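Local coordinates for protein choline kinase (Streptococcus pneumoniae, PDB 4R78) that probably phosphorylates choline as a choline kinase with a protein kinase-like fold, and binds AMP in its nucleotide pocket, at residues H137-F147 against S218-L227. Numbering follows the deposited sequence.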
loop_
_atom_site.group_PDB
_atom_site.type_symbol
_atom_site.label_atom_id
_atom_site.label_comp_id
_atom_site.label_asym_id
_atom_site.label_seq_id
_atom_site.Cartn_x
_atom_site.Cartn_y
_atom_site.Cartn_z
ATOM N N HIS A 137 -9.418 10.621 4.538
ATOM C CA HIS A 137 -9.921 10.286 5.867
ATOM C C HIS A 137 -11.259 10.922 6.226
ATOM O O HIS A 137 -11.978 10.392 7.074
ATOM C CB HIS A 137 -8.871 10.553 6.947
ATOM C CG HIS A 137 -7.623 9.747 6.768
ATOM N ND1 HIS A 137 -6.409 10.126 7.292
ATOM C CD2 HIS A 137 -7.399 8.594 6.092
ATOM C CE1 HIS A 137 -5.492 9.231 6.966
ATOM N NE2 HIS A 137 -6.069 8.292 6.238
ATOM N N THR A 138 -11.596 12.030 5.567
ATOM C CA THR A 138 -12.875 12.709 5.794
ATOM C C THR A 138 -13.863 12.504 4.638
ATOM O O THR A 138 -14.868 13.214 4.542
ATOM C CB THR A 138 -12.684 14.227 6.006
ATOM O OG1 THR A 138 -12.203 14.823 4.795
ATOM C CG2 THR A 138 -11.709 14.511 7.150
ATOM N N SER A 139 -13.579 11.539 3.766
ATOM C CA SER A 139 -14.394 11.316 2.565
ATOM C C SER A 139 -15.818 10.854 2.870
ATOM O O SER A 139 -16.703 10.988 2.020
ATOM C CB SER A 139 -13.724 10.290 1.650
ATOM O OG SER A 139 -13.861 8.979 2.177
ATOM N N ALA A 140 -16.017 10.321 4.076
ATOM C CA ALA A 140 -17.268 9.680 4.508
ATOM C C ALA A 140 -17.629 8.444 3.679
ATOM O O ALA A 140 -18.727 7.898 3.813
ATOM C CB ALA A 140 -18.433 10.685 4.535
ATOM N N LYS A 141 -16.696 7.998 2.836
ATOM C CA LYS A 141 -16.936 6.839 1.984
ATOM C C LYS A 141 -16.792 5.553 2.776
ATOM O O LYS A 141 -15.886 5.422 3.609
ATOM C CB LYS A 141 -15.996 6.848 0.773
ATOM C CG LYS A 141 -16.257 8.011 -0.171
ATOM C CD LYS A 141 -15.254 8.082 -1.302
ATOM C CE LYS A 141 -15.646 9.176 -2.297
ATOM N NZ LYS A 141 -16.865 8.863 -3.105
ATOM N N GLU A 142 -17.703 4.618 2.520
ATOM C CA GLU A 142 -17.701 3.323 3.176
ATOM C C GLU A 142 -17.080 2.286 2.246
ATOM O O GLU A 142 -17.763 1.666 1.424
ATOM C CB GLU A 142 -19.125 2.928 3.579
ATOM C CG GLU A 142 -19.734 3.810 4.671
ATOM C CD GLU A 142 -19.143 3.553 6.051
ATOM O OE1 GLU A 142 -18.776 2.392 6.344
ATOM O OE2 GLU A 142 -19.053 4.516 6.845
ATOM N N LEU A 143 -15.767 2.122 2.373
ATOM C CA LEU A 143 -15.033 1.156 1.567
ATOM C C LEU A 143 -15.448 -0.256 1.929
ATOM O O LEU A 143 -15.885 -0.522 3.054
ATOM C CB LEU A 143 -13.521 1.293 1.788
ATOM C CG LEU A 143 -12.857 2.653 1.545
ATOM C CD1 LEU A 143 -11.346 2.541 1.687
ATOM C CD2 LEU A 143 -13.234 3.231 0.187
ATOM N N ARG A 144 -15.316 -1.159 0.965
ATOM C CA ARG A 144 -15.433 -2.576 1.246
ATOM C C ARG A 144 -14.105 -3.080 1.790
ATOM O O ARG A 144 -13.046 -2.842 1.201
ATOM C CB ARG A 144 -15.859 -3.346 -0.002
ATOM C CG ARG A 144 -17.361 -3.282 -0.239
ATOM C CD ARG A 144 -17.784 -4.004 -1.512
ATOM N NE ARG A 144 -17.290 -5.376 -1.562
ATOM C CZ ARG A 144 -17.659 -6.278 -2.469
ATOM N NH1 ARG A 144 -18.545 -5.964 -3.409
ATOM N NH2 ARG A 144 -17.141 -7.499 -2.432
ATOM N N GLY A 145 -14.178 -3.758 2.929
ATOM C CA GLY A 145 -12.997 -4.226 3.632
ATOM C C GLY A 145 -12.902 -3.595 5.006
ATOM O O GLY A 145 -13.033 -2.377 5.156
ATOM N N GLU A 146 -12.686 -4.437 6.009
ATOM C CA GLU A 146 -12.491 -3.984 7.380
ATOM C C GLU A 146 -11.115 -4.447 7.827
ATOM O O GLU A 146 -10.918 -5.635 8.112
ATOM C CB GLU A 146 -13.569 -4.563 8.302
ATOM C CG GLU A 146 -14.997 -4.173 7.932
ATOM C CD GLU A 146 -15.298 -2.711 8.213
ATOM O OE1 GLU A 146 -14.981 -2.235 9.324
ATOM O OE2 GLU A 146 -15.855 -2.038 7.322
ATOM N N PHE A 147 -10.163 -3.515 7.877
ATOM C CA PHE A 147 -8.786 -3.875 8.194
ATOM C C PHE A 147 -8.640 -4.332 9.639
ATOM O O PHE A 147 -8.989 -3.617 10.581
ATOM C CB PHE A 147 -7.793 -2.755 7.863
ATOM C CG PHE A 147 -6.392 -3.253 7.638
ATOM C CD1 PHE A 147 -6.000 -3.728 6.391
ATOM C CD2 PHE A 147 -5.468 -3.275 8.678
ATOM C CE1 PHE A 147 -4.707 -4.202 6.176
ATOM C CE2 PHE A 147 -4.178 -3.750 8.472
ATOM C CZ PHE A 147 -3.794 -4.213 7.220
ATOM N N SER A 218 -6.552 -0.766 0.233
ATOM C CA SER A 218 -7.494 0.184 0.838
ATOM C C SER A 218 -8.630 -0.518 1.581
ATOM O O SER A 218 -9.159 -1.546 1.136
ATOM C CB SER A 218 -8.034 1.196 -0.186
ATOM O OG SER A 218 -8.962 0.607 -1.090
ATOM N N SER A 219 -8.993 0.049 2.726
ATOM C CA SER A 219 -9.879 -0.616 3.661
ATOM C C SER A 219 -10.323 0.379 4.714
ATOM O O SER A 219 -9.711 1.442 4.874
ATOM C CB SER A 219 -9.129 -1.770 4.336
ATOM O OG SER A 219 -10.000 -2.570 5.106
ATOM N N MET A 220 -11.392 0.040 5.426
ATOM C CA MET A 220 -11.788 0.811 6.600
ATOM C C MET A 220 -10.843 0.483 7.751
ATOM O O MET A 220 -10.617 -0.690 8.074
ATOM C CB MET A 220 -13.239 0.525 6.989
ATOM C CG MET A 220 -14.243 0.804 5.877
ATOM S SD MET A 220 -14.235 2.517 5.329
ATOM C CE MET A 220 -15.181 3.279 6.653
ATOM N N ASN A 221 -10.288 1.528 8.361
ATOM C CA ASN A 221 -9.280 1.388 9.414
ATOM C C ASN A 221 -9.183 2.674 10.232
ATOM O O ASN A 221 -9.859 3.664 9.937
ATOM C CB ASN A 221 -7.918 1.044 8.790
ATOM C CG ASN A 221 -6.963 0.354 9.763
ATOM O OD1 ASN A 221 -7.300 0.075 10.911
ATOM N ND2 ASN A 221 -5.754 0.074 9.289
ATOM N N ASP A 222 -8.354 2.653 11.271
ATOM C CA ASP A 222 -8.052 3.865 12.011
ATOM C C ASP A 222 -7.098 4.723 11.174
ATOM O O ASP A 222 -6.074 4.224 10.713
ATOM C CB ASP A 222 -7.425 3.518 13.363
ATOM C CG ASP A 222 -7.389 4.700 14.301
ATOM O OD1 ASP A 222 -6.651 5.665 14.013
ATOM O OD2 ASP A 222 -8.106 4.665 15.324
ATOM N N PRO A 223 -7.433 6.013 10.960
ATOM C CA PRO A 223 -6.545 6.862 10.162
ATOM C C PRO A 223 -5.098 6.947 10.656
ATOM O O PRO A 223 -4.200 7.227 9.854
ATOM C CB PRO A 223 -7.216 8.234 10.243
ATOM C CG PRO A 223 -8.650 7.905 10.331
ATOM C CD PRO A 223 -8.705 6.702 11.251
ATOM N N MET A 224 -4.864 6.693 11.943
ATOM C CA MET A 224 -3.497 6.713 12.457
ATOM C C MET A 224 -2.621 5.614 11.844
ATOM O O MET A 224 -1.399 5.722 11.851
ATOM C CB MET A 224 -3.459 6.684 13.990
ATOM C CG MET A 224 -3.994 7.950 14.670
ATOM S SD MET A 224 -3.255 9.498 14.087
ATOM C CE MET A 224 -4.510 10.064 12.940
ATOM N N TRP A 225 -3.250 4.579 11.282
ATOM C CA TRP A 225 -2.510 3.585 10.500
ATOM C C TRP A 225 -1.840 4.262 9.304
ATOM O O TRP A 225 -0.654 4.047 9.035
ATOM C CB TRP A 225 -3.438 2.462 10.019
ATOM C CG TRP A 225 -2.773 1.512 9.060
ATOM C CD1 TRP A 225 -2.528 1.732 7.732
ATOM C CD2 TRP A 225 -2.270 0.202 9.350
ATOM N NE1 TRP A 225 -1.900 0.644 7.180
ATOM C CE2 TRP A 225 -1.727 -0.311 8.146
ATOM C CE3 TRP A 225 -2.213 -0.586 10.508
ATOM C CZ2 TRP A 225 -1.146 -1.580 8.064
ATOM C CZ3 TRP A 225 -1.634 -1.855 10.425
ATOM C CH2 TRP A 225 -1.103 -2.332 9.209
ATOM N N ASP A 226 -2.610 5.073 8.579
ATOM C CA ASP A 226 -2.085 5.771 7.406
ATOM C C ASP A 226 -0.968 6.746 7.777
ATOM O O ASP A 226 0.042 6.841 7.075
ATOM C CB ASP A 226 -3.200 6.500 6.653
ATOM C CG ASP A 226 -3.938 5.607 5.668
ATOM O OD1 ASP A 226 -3.585 4.412 5.528
ATOM O OD2 ASP A 226 -4.876 6.120 5.031
ATOM N N LEU A 227 -1.146 7.466 8.882
ATOM C CA LEU A 227 -0.115 8.387 9.338
ATOM C C LEU A 227 1.166 7.638 9.718
ATOM O O LEU A 227 2.263 8.039 9.318
ATOM C CB LEU A 227 -0.624 9.264 10.485
ATOM C CG LEU A 227 -1.395 10.525 10.075
ATOM C CD1 LEU A 227 -2.683 10.247 9.300
ATOM C CD2 LEU A 227 -1.698 11.355 11.286
HETATM O O HOH W 1 -12.463 -1.309 10.397
HETATM O O HOH W 2 -8.730 -1.601 12.652
#
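H137, closing helix 126-137, points its NE2-H at D226 OD2, 2.8 Å away and nearly straight at 174°. OD2 lies in the imidazole plane; seen from D226, the donor comes to the anti side, tilted out of the carboxylate plane. P223 CB sits over one face of the imidazole, a CH-pi contact 3.8 Å from the ring centroid, and ND1 bonds to Y248 OH, so both ring nitrogens are engaged and the ring's rotation is fixed. Beyond the turn, L143 presses CB against M220 SD and gives that sulfur a weak N-H bond (3.4 Å), while its CD1 reaches the S219 backbone. Bent at chi2 and chi3, M220 carries its CE on to K141 O and E142 OE1, an oxygen salt-bridged to R190. G145 and F147 then bracket M220: M220 N donates to G145 O and F147 N to M220 O, each at 2.9 Å. E146 lies alongside M220, its OE1 shared between R190 and a water that also binds M220 O. The chi1 of F147 (-156°) swings the ring away from the backbone N, and its edge meets the face of W225, centroids 4.7 Å apart, while CD2 passes N221 ND2 at 3.4 Å. S219 and N221 hydrogen-bond through their backbones to C193 and K191 of strand 191-193; the isolated beta bridge E146-M220 ties the loop between helices 126-137 and 149-159 to the segment entering helix 223-233, within a protein kinase-like fold.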